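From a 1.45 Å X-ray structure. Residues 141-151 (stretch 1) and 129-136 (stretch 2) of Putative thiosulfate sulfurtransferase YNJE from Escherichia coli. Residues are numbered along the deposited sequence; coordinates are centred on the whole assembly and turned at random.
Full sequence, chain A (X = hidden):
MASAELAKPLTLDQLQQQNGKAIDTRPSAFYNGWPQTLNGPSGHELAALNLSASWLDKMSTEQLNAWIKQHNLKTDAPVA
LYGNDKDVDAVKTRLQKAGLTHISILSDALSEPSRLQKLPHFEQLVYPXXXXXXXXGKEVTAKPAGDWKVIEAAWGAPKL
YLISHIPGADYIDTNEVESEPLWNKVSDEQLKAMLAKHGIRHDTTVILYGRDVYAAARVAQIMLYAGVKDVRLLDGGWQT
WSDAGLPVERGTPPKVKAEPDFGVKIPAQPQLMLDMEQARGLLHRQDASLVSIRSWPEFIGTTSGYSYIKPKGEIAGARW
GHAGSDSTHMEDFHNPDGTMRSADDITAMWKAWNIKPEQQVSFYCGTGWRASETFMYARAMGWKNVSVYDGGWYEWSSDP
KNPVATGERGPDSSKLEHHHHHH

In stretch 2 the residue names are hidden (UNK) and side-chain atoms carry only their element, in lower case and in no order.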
# COMPACT_ATOMS: atom_id res chain seq x y z
N THR A 141 -10.69 -0.22 16.97
CA THR A 141 -11.49 -0.49 15.80
C THR A 141 -10.93 -1.71 15.06
O THR A 141 -9.70 -1.85 14.96
CB THR A 141 -11.48 0.71 14.84
OG1 THR A 141 -11.97 1.87 15.51
CG2 THR A 141 -12.28 0.49 13.58
N ALA A 142 -11.81 -2.55 14.54
CA ALA A 142 -11.40 -3.69 13.70
C ALA A 142 -10.34 -4.52 14.40
O ALA A 142 -9.32 -4.90 13.84
CB ALA A 142 -10.92 -3.19 12.34
N LYS A 143 -10.61 -4.85 15.66
CA LYS A 143 -9.73 -5.68 16.47
C LYS A 143 -9.61 -7.08 15.87
O LYS A 143 -10.58 -7.62 15.32
CB LYS A 143 -10.28 -5.77 17.90
CG LYS A 143 -9.36 -6.44 18.89
CD LYS A 143 -10.06 -6.81 20.19
CE LYS A 143 -9.02 -7.31 21.21
NZ LYS A 143 -9.58 -7.51 22.58
N PRO A 144 -8.41 -7.68 15.94
CA PRO A 144 -8.34 -9.09 15.57
C PRO A 144 -9.40 -9.96 16.28
O PRO A 144 -9.65 -9.74 17.45
CB PRO A 144 -6.94 -9.50 16.02
CG PRO A 144 -6.15 -8.28 16.03
CD PRO A 144 -7.11 -7.16 16.40
N ALA A 145 -9.98 -10.89 15.54
CA ALA A 145 -11.02 -11.80 16.06
C ALA A 145 -10.51 -12.61 17.24
O ALA A 145 -11.27 -12.88 18.18
CB ALA A 145 -11.49 -12.74 14.97
N GLY A 146 -9.23 -12.99 17.20
CA GLY A 146 -8.63 -13.77 18.28
C GLY A 146 -7.16 -13.50 18.45
O GLY A 146 -6.77 -12.38 18.75
N ASP A 147 -6.33 -14.53 18.28
CA ASP A 147 -4.90 -14.41 18.42
C ASP A 147 -4.31 -13.52 17.32
O ASP A 147 -4.80 -13.51 16.19
CB ASP A 147 -4.24 -15.80 18.35
CG ASP A 147 -4.56 -16.67 19.56
OD1 ASP A 147 -4.87 -16.13 20.64
OD2 ASP A 147 -4.45 -17.91 19.41
N TRP A 148 -3.27 -12.78 17.68
CA TRP A 148 -2.56 -11.93 16.73
C TRP A 148 -1.05 -11.95 16.98
O TRP A 148 -0.55 -12.19 18.09
CB TRP A 148 -3.13 -10.50 16.73
CG TRP A 148 -3.15 -9.79 18.08
CD1 TRP A 148 -4.18 -9.77 18.99
CD2 TRP A 148 -2.11 -8.99 18.65
NE1 TRP A 148 -3.83 -9.05 20.09
CE2 TRP A 148 -2.57 -8.55 19.91
CE3 TRP A 148 -0.84 -8.64 18.22
CZ2 TRP A 148 -1.78 -7.76 20.75
CZ3 TRP A 148 -0.06 -7.85 19.05
CH2 TRP A 148 -0.53 -7.42 20.31
N LYS A 149 -0.32 -11.69 15.90
CA LYS A 149 1.12 -11.60 15.89
C LYS A 149 1.50 -10.32 15.14
O LYS A 149 0.86 -10.00 14.12
CB LYS A 149 1.72 -12.80 15.16
CG LYS A 149 1.37 -14.17 15.69
CD LYS A 149 2.00 -14.38 17.06
CE LYS A 149 2.29 -15.87 17.37
NZ LYS A 149 1.24 -16.44 18.22
N VAL A 150 2.55 -9.66 15.60
CA VAL A 150 3.21 -8.57 14.89
C VAL A 150 4.60 -9.05 14.48
O VAL A 150 5.32 -9.62 15.29
CB VAL A 150 3.32 -7.31 15.73
CG1 VAL A 150 4.05 -6.21 14.96
CG2 VAL A 150 1.92 -6.84 16.13
N ILE A 151 4.95 -8.86 13.23
CA ILE A 151 6.17 -9.43 12.67
C ILE A 151 6.85 -8.44 11.76
O ILE A 151 6.22 -7.93 10.81
CB ILE A 151 5.86 -10.70 11.86
CG1 ILE A 151 5.01 -11.69 12.68
CG2 ILE A 151 7.15 -11.39 11.45
CD1 ILE A 151 4.86 -13.05 12.06
N UNK A 129 -0.40 4.24 16.21
CA UNK A 129 -1.19 4.32 17.43
C UNK A 129 -2.13 3.13 17.61
O UNK A 129 -2.33 2.63 18.72
c UNK A 129 -2.49 5.88 18.94
c UNK A 129 -1.38 6.06 19.97
o UNK A 129 -0.42 6.81 19.73
n UNK A 129 -1.48 5.35 21.09
c UNK A 129 -1.96 5.63 17.52
N UNK A 130 -2.70 2.66 16.51
CA UNK A 130 -3.64 1.54 16.57
C UNK A 130 -2.93 0.33 17.12
O UNK A 130 -3.41 -0.36 18.01
c UNK A 130 -4.90 -4.05 14.42
c UNK A 130 -3.63 -2.00 14.59
c UNK A 130 -4.21 1.24 15.18
c UNK A 130 -6.03 -2.04 14.88
n UNK A 130 -7.04 -1.15 15.16
c UNK A 130 -4.82 -1.31 14.84
c UNK A 130 -5.15 0.06 15.12
c UNK A 130 -6.51 0.10 15.30
c UNK A 130 -3.69 -3.36 14.38
c UNK A 130 -6.07 -3.42 14.68
N UNK A 131 -1.74 0.06 16.58
CA UNK A 131 -1.00 -1.11 16.97
C UNK A 131 -0.53 -0.98 18.41
O UNK A 131 -0.53 -1.94 19.15
c UNK A 131 0.15 -3.77 16.16
c UNK A 131 2.05 -2.52 15.04
c UNK A 131 1.03 -2.52 16.18
c UNK A 131 0.18 -1.27 16.03
N UNK A 132 -0.10 0.21 18.79
CA UNK A 132 0.30 0.41 20.18
C UNK A 132 -0.90 0.15 21.10
O UNK A 132 -0.78 -0.59 22.09
c UNK A 132 0.88 1.80 20.36
c UNK A 132 2.40 1.89 23.64
n UNK A 132 2.29 1.43 22.41
c UNK A 132 1.27 2.09 21.76
c UNK A 132 0.77 2.97 22.65
n UNK A 132 1.48 2.82 23.82
N UNK A 133 -2.04 0.74 20.80
CA UNK A 133 -3.24 0.52 21.62
C UNK A 133 -3.60 -0.96 21.70
O UNK A 133 -3.93 -1.45 22.79
o UNK A 133 -3.45 3.28 22.06
o UNK A 133 -5.02 3.57 20.57
c UNK A 133 -4.45 1.32 21.10
c UNK A 133 -4.29 2.83 21.27
N UNK A 134 -3.55 -1.67 20.58
CA UNK A 134 -3.80 -3.12 20.57
C UNK A 134 -2.87 -3.82 21.55
O UNK A 134 -3.30 -4.60 22.39
c UNK A 134 -5.24 -5.55 19.16
c UNK A 134 -3.80 -5.20 19.02
c UNK A 134 -3.60 -3.69 19.18
c UNK A 134 -3.22 -5.68 17.69
N UNK A 135 -1.57 -3.53 21.45
CA UNK A 135 -0.57 -4.16 22.30
C UNK A 135 -0.78 -3.88 23.77
O UNK A 135 -0.38 -4.67 24.65
c UNK A 135 1.29 -4.11 20.57
c UNK A 135 0.83 -3.68 21.92
n UNK A 135 3.25 -4.05 19.14
c UNK A 135 2.61 -3.45 20.13
o UNK A 135 3.03 -2.41 20.65
N UNK A 136 -1.40 -2.75 24.07
CA UNK A 136 -1.58 -2.29 25.44
C UNK A 136 -2.89 -2.81 26.04
O UNK A 136 -3.22 -2.50 27.19
n UNK A 136 0.56 -0.20 27.64
c UNK A 136 -0.08 -0.25 25.32
c UNK A 136 -1.50 -0.77 25.49
o UNK A 136 1.72 -1.52 26.26
c UNK A 136 0.82 -0.70 26.45

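Position 129 carries five side-chain atoms, three carbons in a chain whose last bears one oxygen and one nitrogen. The terminal amide identifies glutamine, Q129. It stays out of reach of stretch 1, and its NE2 donates a hydrogen bond to a carboxylate oxygen at position 133, 3.0 Å away, one helical turn on.

At position 130 one carbon leads into fused five- and six-membered rings holding eight carbons and a single nitrogen, an indole and therefore tryptophan, W130. The ring nitrogen, NE1, gives a nearly linear hydrogen bond to T141 O (2.8 Å, 166°). The carbonyl lies near the plane of the ring, as it must to meet the in-plane N-H. A142 O also lies at the ring edge, 3.7 Å from W130 CZ2, and P144 CD approaches the same CZ2 at 4.2 Å.

Position 131 has four carbons forked at the second, the pattern of leucine, L131. Its CA-to-CB bond points sideways, but the side chain ends nearer the strand, where CD1 packs 3.5 Å from V150 CG2.

Position 132 shows one carbon followed by a five-membered ring of three carbons and two nitrogens, an imidazole: H132. It does not touch stretch 1.

Two carbons, the second with two oxygens, make position 133 an aspartate, D133. Its OD1 accepts the hydrogen bond from Q129 NE2, and it too makes no contact across the stretches.

Position 134 again has four carbons forked at the second, and is leucine, L134. Directed toward stretch 1, it places CD2 over one face of the W148 indole, 3.6 Å from the centroid of the six-membered ring and 12° off its normal, a CH-pi contact. The other methyl, CD1, lies 3.7 Å from P144 CD.

Position 135 bears three carbons ending in one oxygen and one nitrogen, hence glutamine, Q135. Its CG lies 3.8 Å from W148 CH2, and its NE2 comes within 4.3 Å of V150 CG2.

The same atom set at position 136 gives glutamine, Q136, which points away from stretch 1 and has no contact with it.

The contact therefore combines one polar anchor with apolar packing. W130 fixes the loop through the backbone carbonyl of T141, so the bond draws on no side-chain group of the loop. L134, the most extensively covered residue, packs against both P144 and W148, while L131 meets V150 farther along the strand. W148 and V150, two residues apart, both point toward the helix, whereas K149 between them does not reach it.

Stretch 2 (129-136) QWLHDLQQ
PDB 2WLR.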